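Restriction endonuclease (Mycobacterium sp., PDB 4F0Q) cuts DNA in a manner that depends on cytosine methylation, working as a tetramer whose C-terminal part belongs to the PD-(D/E)XK nuclease clan. Local coordinates at residues H118-V123 against R199-L204. Residues are numbered along the deposited sequence; the frame is centred on the assembly and turned at random.
Sequences HKPSTV and RSFPNL
H118 has CG anti to its backbone N (chi1 -165°), and F201 has CG in the crowded position between backbone N and carbonyl carbon (chi1 61°). The two side chains run past each other in opposite directions, H118 CD2 3.8 Å from F201 CD2. The motif is a type I beta turn, K119 to T122, laid over the first residues of strand 200-210 in the N-terminal, PUA-clan part of the chain. The T122 N to K119 O hydrogen bond closes the turn, and one from K119 N to T122 OG1, 3.1 Å, braces it. P120 lies beside F201, and its CD sits over the ring face in a CH-pi contact, 4.0 Å from the centroid. The H118 ring lies between P202 O over one face and T122 CB over the other. N203, also anti at chi1, brings OD1 to H118 N in a weak hydrogen bond of 3.4 Å. Its ND2 is held by Q192 of the neighbouring strand 175-193. P202 also packs on R140 of a second subunit. A water donates to both P120 O and S200 O. The R199 chain bends at chi3 (65°), setting its guanidinium face against P120 O. NH2 is 3.1 Å from P120 O, at too poor an angle for a hydrogen bond.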
ATOM      1  N   HIS A 118      28.586   9.508  20.243  1.00 17.67           N
ATOM      2  CA  HIS A 118      28.376  10.750  20.977  1.00 19.14           C
ATOM      3  C   HIS A 118      27.873  10.425  22.379  1.00 19.68           C
ATOM      4  O   HIS A 118      27.005   9.569  22.553  1.00 20.46           O
ATOM      5  CB  HIS A 118      27.376  11.647  20.246  1.00 19.55           C
ATOM      6  CG  HIS A 118      27.374  13.067  20.720  1.00 15.98           C
ATOM      7  ND1 HIS A 118      27.951  14.091  20.000  1.00 19.17           N
ATOM      8  CD2 HIS A 118      26.868  13.634  21.840  1.00 16.13           C
ATOM      9  CE1 HIS A 118      27.796  15.228  20.655  1.00 19.41           C
ATOM     10  NE2 HIS A 118      27.141  14.978  21.775  1.00 16.64           N
ATOM     11  N   LYS A 119      28.426  11.105  23.376  1.00 22.68           N
ATOM     12  CA  LYS A 119      28.102  10.823  24.769  1.00 21.88           C
ATOM     13  C   LYS A 119      27.371  11.996  25.419  1.00 22.31           C
ATOM     14  O   LYS A 119      27.432  13.118  24.918  1.00 26.14           O
ATOM     15  CB  LYS A 119      29.379  10.487  25.546  1.00 24.19           C
ATOM     16  CG  LYS A 119      30.040   9.187  25.112  1.00 26.28           C
ATOM     17  CD  LYS A 119      31.180   8.811  26.044  1.00 35.81           C
ATOM     18  CE  LYS A 119      31.802   7.482  25.646  1.00 46.96           C
ATOM     19  NZ  LYS A 119      32.902   7.087  26.567  1.00 61.53           N
ATOM     20  N   PRO A 120      26.660  11.736  26.530  1.00 19.35           N
ATOM     21  CA  PRO A 120      25.985  12.807  27.272  1.00 22.54           C
ATOM     22  C   PRO A 120      26.943  13.900  27.748  1.00 27.63           C
ATOM     23  O   PRO A 120      26.532  15.053  27.887  1.00 29.41           O
ATOM     24  CB  PRO A 120      25.398  12.071  28.478  1.00 20.86           C
ATOM     25  CG  PRO A 120      25.181  10.687  27.997  1.00 21.06           C
ATOM     26  CD  PRO A 120      26.315  10.403  27.057  1.00 19.33           C
ATOM     27  N   SER A 121      28.200  13.540  27.987  1.00 27.22           N
ATOM     28  CA  SER A 121      29.186  14.492  28.490  1.00 26.41           C
ATOM     29  C   SER A 121      29.945  15.192  27.367  1.00 24.08           C
ATOM     30  O   SER A 121      30.777  16.061  27.622  1.00 30.88           O
ATOM     31  CB  SER A 121      30.174  13.790  29.425  1.00 31.01           C
ATOM     32  OG  SER A 121      30.864  12.754  28.748  1.00 31.51           O
ATOM     33  N   THR A 122      29.658  14.812  26.126  1.00 22.85           N
ATOM     34  CA  THR A 122      30.326  15.409  24.975  1.00 21.54           C
ATOM     35  C   THR A 122      29.862  16.844  24.746  1.00 23.76           C
ATOM     36  O   THR A 122      28.668  17.107  24.602  1.00 29.27           O
ATOM     37  CB  THR A 122      30.091  14.587  23.695  1.00 21.27           C
ATOM     38  OG1 THR A 122      30.623  13.269  23.869  1.00 24.72           O
ATOM     39  CG2 THR A 122      30.768  15.248  22.505  1.00 18.56           C
ATOM     40  N   VAL A 123      30.814  17.770  24.716  1.00 24.36           N
ATOM     41  CA  VAL A 123      30.505  19.181  24.514  1.00 29.07           C
ATOM     42  C   VAL A 123      30.720  19.605  23.061  1.00 30.01           C
ATOM     43  O   VAL A 123      31.826  19.509  22.529  1.00 31.22           O
ATOM     44  CB  VAL A 123      31.326  20.084  25.465  1.00 27.19           C
ATOM     45  CG1 VAL A 123      32.776  19.622  25.531  1.00 39.75           C
ATOM     46  CG2 VAL A 123      31.230  21.542  25.041  1.00 24.09           C
ATOM     47  N   ARG A 199      20.086  12.411  31.308  1.00 18.77           N
ATOM     48  CA  ARG A 199      20.639  13.408  30.397  1.00 14.91           C
ATOM     49  C   ARG A 199      20.260  13.131  28.946  1.00 14.58           C
ATOM     50  O   ARG A 199      20.145  11.978  28.530  1.00 17.20           O
ATOM     51  CB  ARG A 199      22.161  13.485  30.538  1.00 20.82           C
ATOM     52  CG  ARG A 199      22.636  13.879  31.927  1.00 22.89           C
ATOM     53  CD  ARG A 199      24.130  14.159  31.949  1.00 26.83           C
ATOM     54  NE  ARG A 199      24.480  15.318  31.133  1.00 27.47           N
ATOM     55  CZ  ARG A 199      25.707  15.821  31.038  1.00 30.70           C
ATOM     56  NH1 ARG A 199      26.708  15.267  31.710  1.00 33.52           N
ATOM     57  NH2 ARG A 199      25.935  16.879  30.271  1.00 34.71           N
ATOM     58  N   SER A 200      20.067  14.201  28.180  1.00 17.84           N
ATOM     59  CA  SER A 200      19.745  14.085  26.763  1.00 17.70           C
ATOM     60  C   SER A 200      20.884  14.641  25.918  1.00 16.99           C
ATOM     61  O   SER A 200      21.589  15.554  26.345  1.00 17.60           O
ATOM     62  CB  SER A 200      18.440  14.816  26.448  1.00 16.34           C
ATOM     63  OG  SER A 200      17.359  14.251  27.167  1.00 20.08           O
ATOM     64  N   PHE A 201      21.067  14.089  24.723  1.00 20.05           N
ATOM     65  CA  PHE A 201      22.204  14.465  23.890  1.00 15.59           C
ATOM     66  C   PHE A 201      21.991  14.130  22.416  1.00 14.87           C
ATOM     67  O   PHE A 201      21.337  13.142  22.091  1.00 15.46           O
ATOM     68  CB  PHE A 201      23.478  13.779  24.399  1.00 19.72           C
ATOM     69  CG  PHE A 201      23.420  12.277  24.357  1.00 17.19           C
ATOM     70  CD1 PHE A 201      22.841  11.561  25.392  1.00 13.47           C
ATOM     71  CD2 PHE A 201      23.952  11.580  23.284  1.00 17.15           C
ATOM     72  CE1 PHE A 201      22.788  10.182  25.355  1.00 16.19           C
ATOM     73  CE2 PHE A 201      23.902  10.199  23.242  1.00 15.60           C
ATOM     74  CZ  PHE A 201      23.319   9.500  24.279  1.00 14.23           C
ATOM     75  N   PRO A 202      22.550  14.957  21.519  1.00 15.94           N
ATOM     76  CA  PRO A 202      22.494  14.676  20.081  1.00 14.88           C
ATOM     77  C   PRO A 202      23.369  13.481  19.726  1.00 15.49           C
ATOM     78  O   PRO A 202      24.239  13.107  20.509  1.00 19.96           O
ATOM     79  CB  PRO A 202      23.067  15.949  19.456  1.00 15.96           C
ATOM     80  CG  PRO A 202      23.954  16.513  20.507  1.00 15.09           C
ATOM     81  CD  PRO A 202      23.265  16.213  21.805  1.00 20.55           C
ATOM     82  N   ASN A 203      23.134  12.898  18.556  1.00 18.26           N
ATOM     83  CA  ASN A 203      23.869  11.724  18.106  1.00 15.42           C
ATOM     84  C   ASN A 203      23.561  11.443  16.640  1.00 15.02           C
ATOM     85  O   ASN A 203      22.651  12.042  16.060  1.00 13.34           O
ATOM     86  CB  ASN A 203      23.513  10.506  18.964  1.00 12.19           C
ATOM     87  CG  ASN A 203      24.524   9.380  18.834  1.00 12.77           C
ATOM     88  OD1 ASN A 203      25.677   9.603  18.466  1.00 11.48           O
ATOM     89  ND2 ASN A 203      24.093   8.162  19.135  1.00 17.81           N
ATOM     90  N   LEU A 204      24.322  10.531  16.044  1.00 17.18           N
ATOM     91  CA  LEU A 204      24.113  10.152  14.655  1.00 15.22           C
ATOM     92  C   LEU A 204      23.497   8.762  14.558  1.00 15.64           C
ATOM     93  O   LEU A 204      24.001   7.806  15.146  1.00 17.33           O
ATOM     94  CB  LEU A 204      25.432  10.200  13.884  1.00 15.94           C
ATOM     95  CG  LEU A 204      26.185  11.532  13.908  1.00 14.31           C
ATOM     96  CD1 LEU A 204      27.445  11.445  13.063  1.00 16.18           C
ATOM     97  CD2 LEU A 204      25.295  12.667  13.432  1.00 13.85           C
TER
HETATM   98  O   HOH W   1      23.356  14.641  27.702  1.00 29.37           O